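Long-range contacts in uracil-DNA glycosylase (Epstein-Barr virus, PDB 6LYJ), which belongs to the uracil-DNA glycosylase superfamily and folds as an alpha/beta protein around a central four-stranded parallel sheet: residues I151-K156 with I165-F170; L122-P127 with K229-N234; L35-L40 with S179-A184. All blocks are in the same frame, centred on the assembly; numbering follows the deposited sequence.

Contact 1 (I151-K156 with I165-F170)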
loop_
_atom_site.group_PDB
_atom_site.type_symbol
_atom_site.label_atom_id
_atom_site.label_comp_id
_atom_site.label_asym_id
_atom_site.label_seq_id
_atom_site.Cartn_x
_atom_site.Cartn_y
_atom_site.Cartn_z
ATOM N N ILE A 151 -3.940 -5.926 6.668
ATOM C CA ILE A 151 -5.251 -5.593 7.215
ATOM C C ILE A 151 -6.269 -5.743 6.094
ATOM O O ILE A 151 -6.088 -5.177 5.009
ATOM C CB ILE A 151 -5.279 -4.169 7.803
ATOM C CG1 ILE A 151 -4.129 -3.955 8.789
ATOM C CG2 ILE A 151 -6.617 -3.884 8.471
ATOM C CD1 ILE A 151 -4.105 -4.957 9.934
ATOM N N LEU A 152 -7.332 -6.509 6.341
ATOM C CA LEU A 152 -8.197 -6.936 5.248
ATOM C C LEU A 152 -9.452 -6.085 5.085
ATOM O O LEU A 152 -10.143 -6.228 4.070
ATOM C CB LEU A 152 -8.598 -8.410 5.424
ATOM C CG LEU A 152 -7.446 -9.411 5.286
ATOM C CD1 LEU A 152 -7.915 -10.845 5.498
ATOM C CD2 LEU A 152 -6.756 -9.262 3.940
ATOM N N THR A 153 -9.764 -5.207 6.039
ATOM C CA THR A 153 -10.907 -4.315 5.909
ATOM C C THR A 153 -10.505 -2.909 6.339
ATOM O O THR A 153 -9.459 -2.703 6.960
ATOM C CB THR A 153 -12.113 -4.812 6.731
ATOM O OG1 THR A 153 -11.719 -5.012 8.093
ATOM C CG2 THR A 153 -12.657 -6.123 6.161
ATOM N N VAL A 154 -11.343 -1.937 5.985
ATOM C CA VAL A 154 -11.124 -0.548 6.378
ATOM C C VAL A 154 -12.461 0.183 6.325
ATOM O O VAL A 154 -13.294 -0.080 5.453
ATOM C CB VAL A 154 -10.058 0.125 5.479
ATOM C CG1 VAL A 154 -10.543 0.230 4.032
ATOM C CG2 VAL A 154 -9.663 1.487 6.033
ATOM N N GLN A 155 -12.668 1.100 7.269
ATOM C CA GLN A 155 -13.834 1.971 7.218
ATOM C C GLN A 155 -13.618 3.065 6.177
ATOM O O GLN A 155 -12.509 3.586 6.027
ATOM C CB GLN A 155 -14.116 2.589 8.589
ATOM C CG GLN A 155 -15.405 3.411 8.637
ATOM C CD GLN A 155 -15.648 4.076 9.982
ATOM O OE1 GLN A 155 -15.321 3.526 11.034
ATOM N NE2 GLN A 155 -16.237 5.266 9.950
ATOM N N LYS A 156 -14.680 3.381 5.437
ATOM C CA LYS A 156 -14.629 4.411 4.404
ATOM C C LYS A 156 -13.980 5.694 4.913
ATOM O O LYS A 156 -14.358 6.225 5.958
ATOM C CB LYS A 156 -16.044 4.706 3.905
ATOM C CG LYS A 156 -16.159 5.959 3.053
ATOM C CD LYS A 156 -17.608 6.234 2.693
ATOM C CE LYS A 156 -17.764 7.580 2.001
ATOM N NZ LYS A 156 -19.197 7.966 1.869
ATOM N N ILE A 165 -8.343 -4.676 14.993
ATOM C CA ILE A 165 -9.483 -5.544 15.262
ATOM C C ILE A 165 -9.135 -7.018 15.129
ATOM O O ILE A 165 -10.011 -7.874 15.314
ATOM C CB ILE A 165 -10.674 -5.180 14.358
ATOM C CG1 ILE A 165 -10.357 -5.507 12.902
ATOM C CG2 ILE A 165 -11.021 -3.706 14.526
ATOM C CD1 ILE A 165 -11.529 -5.311 11.983
ATOM N N GLY A 166 -7.884 -7.341 14.816
ATOM C CA GLY A 166 -7.428 -8.717 14.783
ATOM C C GLY A 166 -6.986 -9.219 13.425
ATOM O O GLY A 166 -6.581 -10.385 13.327
ATOM N N TRP A 167 -7.056 -8.413 12.360
ATOM C CA TRP A 167 -6.588 -8.884 11.059
ATOM C C TRP A 167 -5.090 -9.170 11.074
ATOM O O TRP A 167 -4.625 -10.095 10.398
ATOM C CB TRP A 167 -6.918 -7.868 9.962
ATOM C CG TRP A 167 -8.363 -7.846 9.517
ATOM C CD1 TRP A 167 -9.178 -6.750 9.433
ATOM C CD2 TRP A 167 -9.156 -8.965 9.096
ATOM N NE1 TRP A 167 -10.421 -7.117 8.984
ATOM C CE2 TRP A 167 -10.435 -8.471 8.771
ATOM C CE3 TRP A 167 -8.909 -10.337 8.965
ATOM C CZ2 TRP A 167 -11.464 -9.299 8.322
ATOM C CZ3 TRP A 167 -9.933 -11.158 8.520
ATOM C CH2 TRP A 167 -11.194 -10.636 8.205
ATOM N N ALA A 168 -4.315 -8.364 11.809
ATOM C CA ALA A 168 -2.861 -8.510 11.783
ATOM C C ALA A 168 -2.422 -9.869 12.320
ATOM O O ALA A 168 -1.498 -10.486 11.777
ATOM C CB ALA A 168 -2.201 -7.379 12.577
ATOM N N TRP A 169 -3.080 -10.358 13.373
ATOM C CA TRP A 169 -2.807 -11.714 13.848
ATOM C C TRP A 169 -3.037 -12.742 12.743
ATOM O O TRP A 169 -2.199 -13.627 12.514
ATOM C CB TRP A 169 -3.685 -12.025 15.064
ATOM C CG TRP A 169 -3.885 -13.489 15.283
ATOM C CD1 TRP A 169 -3.043 -14.344 15.932
ATOM C CD2 TRP A 169 -4.988 -14.278 14.825
ATOM N NE1 TRP A 169 -3.559 -15.617 15.914
ATOM C CE2 TRP A 169 -4.751 -15.604 15.239
ATOM C CE3 TRP A 169 -6.155 -13.993 14.107
ATOM C CZ2 TRP A 169 -5.639 -16.642 14.960
ATOM C CZ3 TRP A 169 -7.032 -15.028 13.828
ATOM C CH2 TRP A 169 -6.771 -16.333 14.257
ATOM N N PHE A 170 -4.144 -12.604 12.009
ATOM C CA PHE A 170 -4.483 -13.592 10.991
ATOM C C PHE A 170 -3.489 -13.554 9.838
ATOM O O PHE A 170 -2.996 -14.599 9.399
ATOM C CB PHE A 170 -5.909 -13.371 10.484
ATOM C CG PHE A 170 -6.269 -14.235 9.302
ATOM C CD1 PHE A 170 -6.319 -15.615 9.430
ATOM C CD2 PHE A 170 -6.557 -13.671 8.068
ATOM C CE1 PHE A 170 -6.641 -16.422 8.343
ATOM C CE2 PHE A 170 -6.887 -14.473 6.978
ATOM C CZ PHE A 170 -6.929 -15.847 7.119
#
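Ile165 makes a slight contact with Thr153, its CD1 lying 3.9 Å from Thr153 OG1. Past the N-cap glycine, Trp167 is the principal residue of the contact. The side chains of Trp167 and Leu152 cross at about a right angle. Leu152 CB is 3.9 Å from the centroid of the six-membered ring and 16° off its normal, a CH-pi contact over the face, and Leu152 N lies over a face too, 3.6 Å from Trp167 CG. Further out, Leu152 CD1 reaches Trp167 CE3 at 3.6 Å. At the ring edge, Trp167 NE1 donates to Thr153 OG1, 2.6 Å away, with an N-H...O angle of 145°. Thr153 OG1 sits between its own backbone N and carbonyl carbon (chi1 54°) and also hydrogen-bonds His162 ND1; the hydroxyl of buried Thr153 thus has two polar partners. Ile151 CG2 approaches Trp167 CD1 obliquely at 4.0 Å, while Ile151 CD1 packs on Ala168 CB at 4.1 Å. One turn along, Phe170 presents its edge, CE2, to Leu152 CD1 at 4.1 Å. The contact thus joins the first turn of helix 167-181 to the chain running from strand 145-149 into strand 154-155; Val51 and Val55 of helix 42-59 pack against Trp167.

Contact 2 (L122-P127 with K229-N234)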
loop_
_atom_site.group_PDB
_atom_site.type_symbol
_atom_site.label_atom_id
_atom_site.label_comp_id
_atom_site.label_asym_id
_atom_site.label_seq_id
_atom_site.Cartn_x
_atom_site.Cartn_y
_atom_site.Cartn_z
ATOM N N LEU A 122 8.561 -2.139 -13.189
ATOM C CA LEU A 122 8.411 -3.249 -14.125
ATOM C C LEU A 122 8.892 -2.853 -15.517
ATOM O O LEU A 122 9.558 -3.636 -16.204
ATOM C CB LEU A 122 6.953 -3.701 -14.164
ATOM C CG LEU A 122 6.490 -4.649 -13.059
ATOM C CD1 LEU A 122 4.987 -4.555 -12.913
ATOM C CD2 LEU A 122 6.907 -6.080 -13.341
ATOM N N HIS A 123 8.548 -1.639 -15.948
ATOM C CA HIS A 123 8.923 -1.168 -17.277
ATOM C C HIS A 123 10.427 -0.939 -17.380
ATOM O O HIS A 123 11.034 -1.221 -18.422
ATOM C CB HIS A 123 8.154 0.112 -17.599
ATOM C CG HIS A 123 8.387 0.629 -18.983
ATOM N ND1 HIS A 123 8.407 1.974 -19.278
ATOM C CD2 HIS A 123 8.609 -0.017 -20.152
ATOM C CE1 HIS A 123 8.634 2.136 -20.570
ATOM N NE2 HIS A 123 8.759 0.942 -21.123
ATOM N N ARG A 124 11.044 -0.416 -16.316
ATOM C CA ARG A 124 12.498 -0.277 -16.295
ATOM C C ARG A 124 13.186 -1.635 -16.382
ATOM O O ARG A 124 14.148 -1.810 -17.140
ATOM C CB ARG A 124 12.941 0.465 -15.032
ATOM C CG ARG A 124 14.452 0.671 -14.927
ATOM C CD ARG A 124 14.903 0.845 -13.477
ATOM N NE ARG A 124 14.791 -0.392 -12.708
ATOM C CZ ARG A 124 15.648 -1.405 -12.783
ATOM N NH1 ARG A 124 16.695 -1.336 -13.593
ATOM N NH2 ARG A 124 15.462 -2.492 -12.045
ATOM N N SER A 125 12.712 -2.609 -15.602
ATOM C CA SER A 125 13.426 -3.870 -15.442
ATOM C C SER A 125 13.088 -4.915 -16.498
ATOM O O SER A 125 13.903 -5.815 -16.735
ATOM C CB SER A 125 13.153 -4.449 -14.051
ATOM O OG SER A 125 11.772 -4.703 -13.869
ATOM N N LEU A 126 11.931 -4.824 -17.144
ATOM C CA LEU A 126 11.454 -5.868 -18.051
ATOM C C LEU A 126 11.131 -5.254 -19.404
ATOM O O LEU A 126 10.118 -4.534 -19.527
ATOM C CB LEU A 126 10.232 -6.588 -17.485
ATOM C CG LEU A 126 10.401 -7.321 -16.152
ATOM C CD1 LEU A 126 9.052 -7.802 -15.638
ATOM C CD2 LEU A 126 11.360 -8.488 -16.298
ATOM N N PRO A 127 11.967 -5.474 -20.421
ATOM C CA PRO A 127 11.747 -4.806 -21.715
ATOM C C PRO A 127 10.403 -5.117 -22.351
ATOM O O PRO A 127 9.859 -4.271 -23.072
ATOM C CB PRO A 127 12.908 -5.331 -22.573
ATOM C CG PRO A 127 13.966 -5.712 -21.583
ATOM C CD PRO A 127 13.210 -6.264 -20.408
ATOM N N LYS A 229 16.205 2.160 -2.978
ATOM C CA LYS A 229 15.009 2.779 -3.538
ATOM C C LYS A 229 14.143 1.751 -4.257
ATOM O O LYS A 229 14.634 0.748 -4.780
ATOM C CB LYS A 229 15.401 3.881 -4.526
ATOM C CG LYS A 229 15.924 5.132 -3.868
ATOM C CD LYS A 229 14.770 5.962 -3.373
ATOM C CE LYS A 229 15.239 7.253 -2.748
ATOM N NZ LYS A 229 14.340 7.598 -1.620
ATOM N N PHE A 230 12.831 2.004 -4.278
ATOM C CA PHE A 230 11.937 1.102 -4.995
ATOM C C PHE A 230 12.298 1.052 -6.475
ATOM O O PHE A 230 12.552 -0.023 -7.030
ATOM C CB PHE A 230 10.474 1.504 -4.813
ATOM C CG PHE A 230 9.517 0.539 -5.453
ATOM C CD1 PHE A 230 9.067 -0.571 -4.757
ATOM C CD2 PHE A 230 9.108 0.712 -6.768
ATOM C CE1 PHE A 230 8.203 -1.478 -5.352
ATOM C CE2 PHE A 230 8.246 -0.186 -7.366
ATOM C CZ PHE A 230 7.793 -1.283 -6.659
ATOM N N LEU A 231 12.294 2.207 -7.139
ATOM C CA LEU A 231 12.700 2.252 -8.537
ATOM C C LEU A 231 14.156 1.828 -8.652
ATOM O O LEU A 231 15.044 2.460 -8.071
ATOM C CB LEU A 231 12.498 3.655 -9.107
ATOM C CG LEU A 231 12.798 3.801 -10.600
ATOM C CD1 LEU A 231 11.764 3.059 -11.434
ATOM C CD2 LEU A 231 12.858 5.267 -10.995
ATOM N N GLY A 232 14.403 0.751 -9.392
ATOM C CA GLY A 232 15.720 0.160 -9.443
ATOM C C GLY A 232 15.918 -1.042 -8.544
ATOM O O GLY A 232 17.015 -1.612 -8.540
ATOM N N ASN A 233 14.904 -1.447 -7.773
ATOM C CA ASN A 233 15.116 -2.555 -6.850
ATOM C C ASN A 233 15.227 -3.897 -7.565
ATOM O O ASN A 233 15.732 -4.855 -6.969
ATOM C CB ASN A 233 14.012 -2.594 -5.779
ATOM C CG ASN A 233 12.631 -2.929 -6.335
ATOM O OD1 ASN A 233 12.476 -3.379 -7.468
ATOM N ND2 ASN A 233 11.616 -2.722 -5.512
ATOM N N ASN A 234 14.768 -3.988 -8.816
ATOM C CA ASN A 234 14.937 -5.174 -9.657
ATOM C C ASN A 234 14.197 -6.390 -9.102
ATOM O O ASN A 234 14.521 -7.527 -9.457
ATOM C CB ASN A 234 16.428 -5.498 -9.850
ATOM C CG ASN A 234 16.736 -6.060 -11.224
ATOM O OD1 ASN A 234 16.127 -5.670 -12.219
ATOM N ND2 ASN A 234 17.693 -6.979 -11.284
HETATM O O HOH W 1 18.781 -3.784 -13.454
#
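Ser125 and Asn234 mark the nearest backbone approach, their CA atoms 6.1 Å apart where the last turn of helix 113-125 passes the residue at the N-cap of helix 235-245. Leading into that N-cap is a type II beta turn from Phe230 to Asn233, closed by Asn233 N bonding to Phe230 O at 2.8 Å. Gly232 takes the third position of the turn, with the positive phi usual there.

Arg124 reaches over this turn. Its chain bends at chi3 (70°), which sets NE 3.4 Å from Gly232 CA, and the glycine CA lies over one face of the guanidinium. At the guanidinium edge, Arg124 NH2 donates to Asn234 OD1 at 3.3 Å with an N-H...O angle of 140°, a long and bent bond. The guanidinium and amide planes are turned 56° apart. Water 1 accepts from Arg124 NH1 at 3.2 Å and makes a weak link to Asn234 OD1. That same oxygen is 3.7 Å from Ser125 CB.

Glu121 supplies the stronger polar hold, one carboxylate binding both the arginine and the turn backbone: its OE2 forms a salt bridge with Arg124 NH2 and accepts from Asn234 N, its OE1 accepts from Gly232 N, and its backbone O bonds Ser125 OG. This surface contact joins the C-terminal end of helix 113-125 to the loop between strand 207-211 and helix 235-245, with Val237 of the latter helix touching Ser125.

Contact 3 (L35-L40 with S179-A184)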
loop_
_atom_site.group_PDB
_atom_site.type_symbol
_atom_site.label_atom_id
_atom_site.label_comp_id
_atom_site.label_asym_id
_atom_site.label_seq_id
_atom_site.Cartn_x
_atom_site.Cartn_y
_atom_site.Cartn_z
ATOM N N LEU A 35 -8.540 -23.412 3.759
ATOM C CA LEU A 35 -8.785 -24.074 5.037
ATOM C C LEU A 35 -7.922 -25.323 5.170
ATOM O O LEU A 35 -7.316 -25.559 6.220
ATOM C CB LEU A 35 -10.266 -24.421 5.176
ATOM C CG LEU A 35 -11.209 -23.222 5.301
ATOM C CD1 LEU A 35 -12.664 -23.675 5.309
ATOM C CD2 LEU A 35 -10.884 -22.387 6.531
ATOM N N ASP A 36 -7.849 -26.132 4.107
ATOM C CA ASP A 36 -6.957 -27.290 4.113
ATOM C C ASP A 36 -5.502 -26.872 4.302
ATOM O O ASP A 36 -4.747 -27.532 5.025
ATOM C CB ASP A 36 -7.117 -28.087 2.816
ATOM C CG ASP A 36 -8.511 -28.663 2.648
ATOM O OD1 ASP A 36 -9.223 -28.807 3.665
ATOM O OD2 ASP A 36 -8.893 -28.980 1.500
ATOM N N PHE A 37 -5.087 -25.787 3.640
ATOM C CA PHE A 37 -3.699 -25.344 3.700
ATOM C C PHE A 37 -3.317 -24.844 5.088
ATOM O O PHE A 37 -2.225 -25.144 5.583
ATOM C CB PHE A 37 -3.474 -24.249 2.658
ATOM C CG PHE A 37 -2.054 -23.775 2.559
ATOM C CD1 PHE A 37 -1.113 -24.499 1.846
ATOM C CD2 PHE A 37 -1.667 -22.586 3.157
ATOM C CE1 PHE A 37 0.191 -24.056 1.744
ATOM C CE2 PHE A 37 -0.362 -22.137 3.059
ATOM C CZ PHE A 37 0.566 -22.873 2.350
ATOM N N LEU A 38 -4.195 -24.072 5.730
ATOM C CA LEU A 38 -3.837 -23.460 7.002
ATOM C C LEU A 38 -3.930 -24.440 8.164
ATOM O O LEU A 38 -3.156 -24.324 9.120
ATOM C CB LEU A 38 -4.738 -22.254 7.272
ATOM C CG LEU A 38 -4.640 -21.075 6.298
ATOM C CD1 LEU A 38 -5.687 -20.016 6.629
ATOM C CD2 LEU A 38 -3.237 -20.478 6.302
ATOM N N GLN A 39 -4.832 -25.419 8.083
ATOM C CA GLN A 39 -5.039 -26.391 9.157
ATOM C C GLN A 39 -5.240 -25.681 10.494
ATOM O O GLN A 39 -4.576 -25.976 11.490
ATOM C CB GLN A 39 -3.880 -27.388 9.233
ATOM C CG GLN A 39 -3.663 -28.200 7.969
ATOM C CD GLN A 39 -4.785 -29.186 7.713
ATOM O OE1 GLN A 39 -5.350 -29.758 8.645
ATOM N NE2 GLN A 39 -5.116 -29.390 6.443
ATOM N N LEU A 40 -6.164 -24.724 10.508
ATOM C CA LEU A 40 -6.358 -23.888 11.686
ATOM C C LEU A 40 -6.869 -24.721 12.851
ATOM O O LEU A 40 -7.822 -25.492 12.705
ATOM C CB LEU A 40 -7.336 -22.753 11.385
ATOM C CG LEU A 40 -6.938 -21.720 10.330
ATOM C CD1 LEU A 40 -8.061 -20.720 10.140
ATOM C CD2 LEU A 40 -5.658 -21.003 10.744
ATOM N N SER A 179 5.490 -19.400 4.585
ATOM C CA SER A 179 6.920 -19.674 4.713
ATOM C C SER A 179 7.177 -21.131 5.088
ATOM O O SER A 179 8.070 -21.780 4.528
ATOM C CB SER A 179 7.534 -18.740 5.755
ATOM O OG SER A 179 8.911 -19.006 5.945
ATOM N N GLU A 180 6.389 -21.662 6.023
ATOM C CA GLU A 180 6.613 -23.015 6.524
ATOM C C GLU A 180 6.244 -24.080 5.493
ATOM O O GLU A 180 6.982 -25.056 5.307
ATOM C CB GLU A 180 5.815 -23.213 7.813
ATOM C CG GLU A 180 5.761 -24.638 8.322
ATOM C CD GLU A 180 4.748 -24.809 9.440
ATOM O OE1 GLU A 180 4.541 -23.843 10.206
ATOM O OE2 GLU A 180 4.162 -25.905 9.556
ATOM N N ARG A 181 5.108 -23.912 4.816
ATOM C CA ARG A 181 4.514 -24.960 3.996
ATOM C C ARG A 181 4.993 -24.945 2.551
ATOM O O ARG A 181 4.996 -25.998 1.902
ATOM C CB ARG A 181 2.988 -24.833 4.008
ATOM C CG ARG A 181 2.358 -24.902 5.392
ATOM C CD ARG A 181 1.890 -26.294 5.761
ATOM N NE ARG A 181 1.517 -26.360 7.173
ATOM C CZ ARG A 181 0.263 -26.366 7.616
ATOM N NH1 ARG A 181 -0.743 -26.321 6.756
ATOM N NH2 ARG A 181 0.016 -26.423 8.918
ATOM N N LEU A 182 5.379 -23.786 2.023
ATOM C CA LEU A 182 5.870 -23.718 0.654
ATOM C C LEU A 182 7.348 -24.081 0.602
ATOM O O LEU A 182 8.132 -23.684 1.468
ATOM C CB LEU A 182 5.650 -22.320 0.073
ATOM C CG LEU A 182 4.191 -21.873 -0.064
ATOM C CD1 LEU A 182 4.115 -20.447 -0.591
ATOM C CD2 LEU A 182 3.409 -22.830 -0.961
ATOM N N LYS A 183 7.721 -24.847 -0.426
ATOM C CA LYS A 183 9.115 -25.250 -0.585
ATOM C C LYS A 183 9.993 -24.075 -1.001
ATOM O O LYS A 183 11.123 -23.935 -0.517
ATOM C CB LYS A 183 9.214 -26.385 -1.604
ATOM C CG LYS A 183 10.615 -26.936 -1.807
ATOM C CD LYS A 183 10.624 -28.040 -2.859
ATOM C CE LYS A 183 12.003 -28.667 -2.986
ATOM N NZ LYS A 183 11.991 -29.868 -3.867
ATOM N N ALA A 184 9.494 -23.223 -1.894
ATOM C CA ALA A 184 10.276 -22.110 -2.421
ATOM C C ALA A 184 9.323 -21.005 -2.842
ATOM O O ALA A 184 8.433 -21.235 -3.668
ATOM C CB ALA A 184 11.138 -22.556 -3.605
HETATM O O HOH W 2 -1.787 -26.407 11.584
#
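Phe37 and Arg181 bring a phenyl ring and a guanidinium together with their planes 62° apart, so the two groups do not stack. Arg181 CB comes to the ring obliquely, 3.5 Å from Phe37 CZ, and Leu182 CD2 is also oblique to it, 4.4 Å from the same CZ. The guanidinium, as modelled, is met at its edge, in plane, by Glu180 OE2 and by water 2.

The arrangement is a helix-end contact within the alpha/beta fold of the uracil-DNA glycosylase superfamily: the C-terminal turns of helices 32-38 and 167-181 meet. Phe37 CG lies anti to its backbone N (chi1 -176°), and the ring reaches toward the root of the arginine while the arginine reaches back toward the helix that carries the ring. Beyond this root, the arginine bends at chi2 (-95°). The modelled guanidinium lies beside the end of helix 32-38, but NH1 sits implausibly close to the Phe37 carbonyl, so its exact placement is doubtful.

In the same model Arg181 NE has a salt bridge to Glu180 OE2 at 3.6 Å, within its own helix. Leu178 and Pro80 touch Phe37 as well, while Leu38, whose CB points away from segment 179-184, packs on Leu177 earlier in the same helix as Arg181. Gln39 leaves helical geometry with positive phi and, as modelled, crosses the arginine at about a right angle. Water 2 has a weak link to Arg181 NH2 that depends on the doubtful placement; its firmer bond is the one it donates to Gln39 O, at 2.8 Å.

Contacts 1 and 3 share helix 167-181, contact 1 at its first turn and contact 3 at its last. Their centres are 21 Å apart, yet they touch directly: Phe170 CE1 packs on Leu38 CD1 at 4.1 Å, so Leu38 of helix 32-38 also meets a residue of contact 1. Contact 2 stands apart, with its centre 30 Å from each of the others; its nearest atoms are about 18 Å from those of contact 1 and about 16 Å from those of contact 3. Contacts 1 and 2 lie on opposite sides of the chain's centre. In sequence, contact 1 is nested within the loops closed by both other contacts, whereas the segments of contacts 2 and 3 alternate.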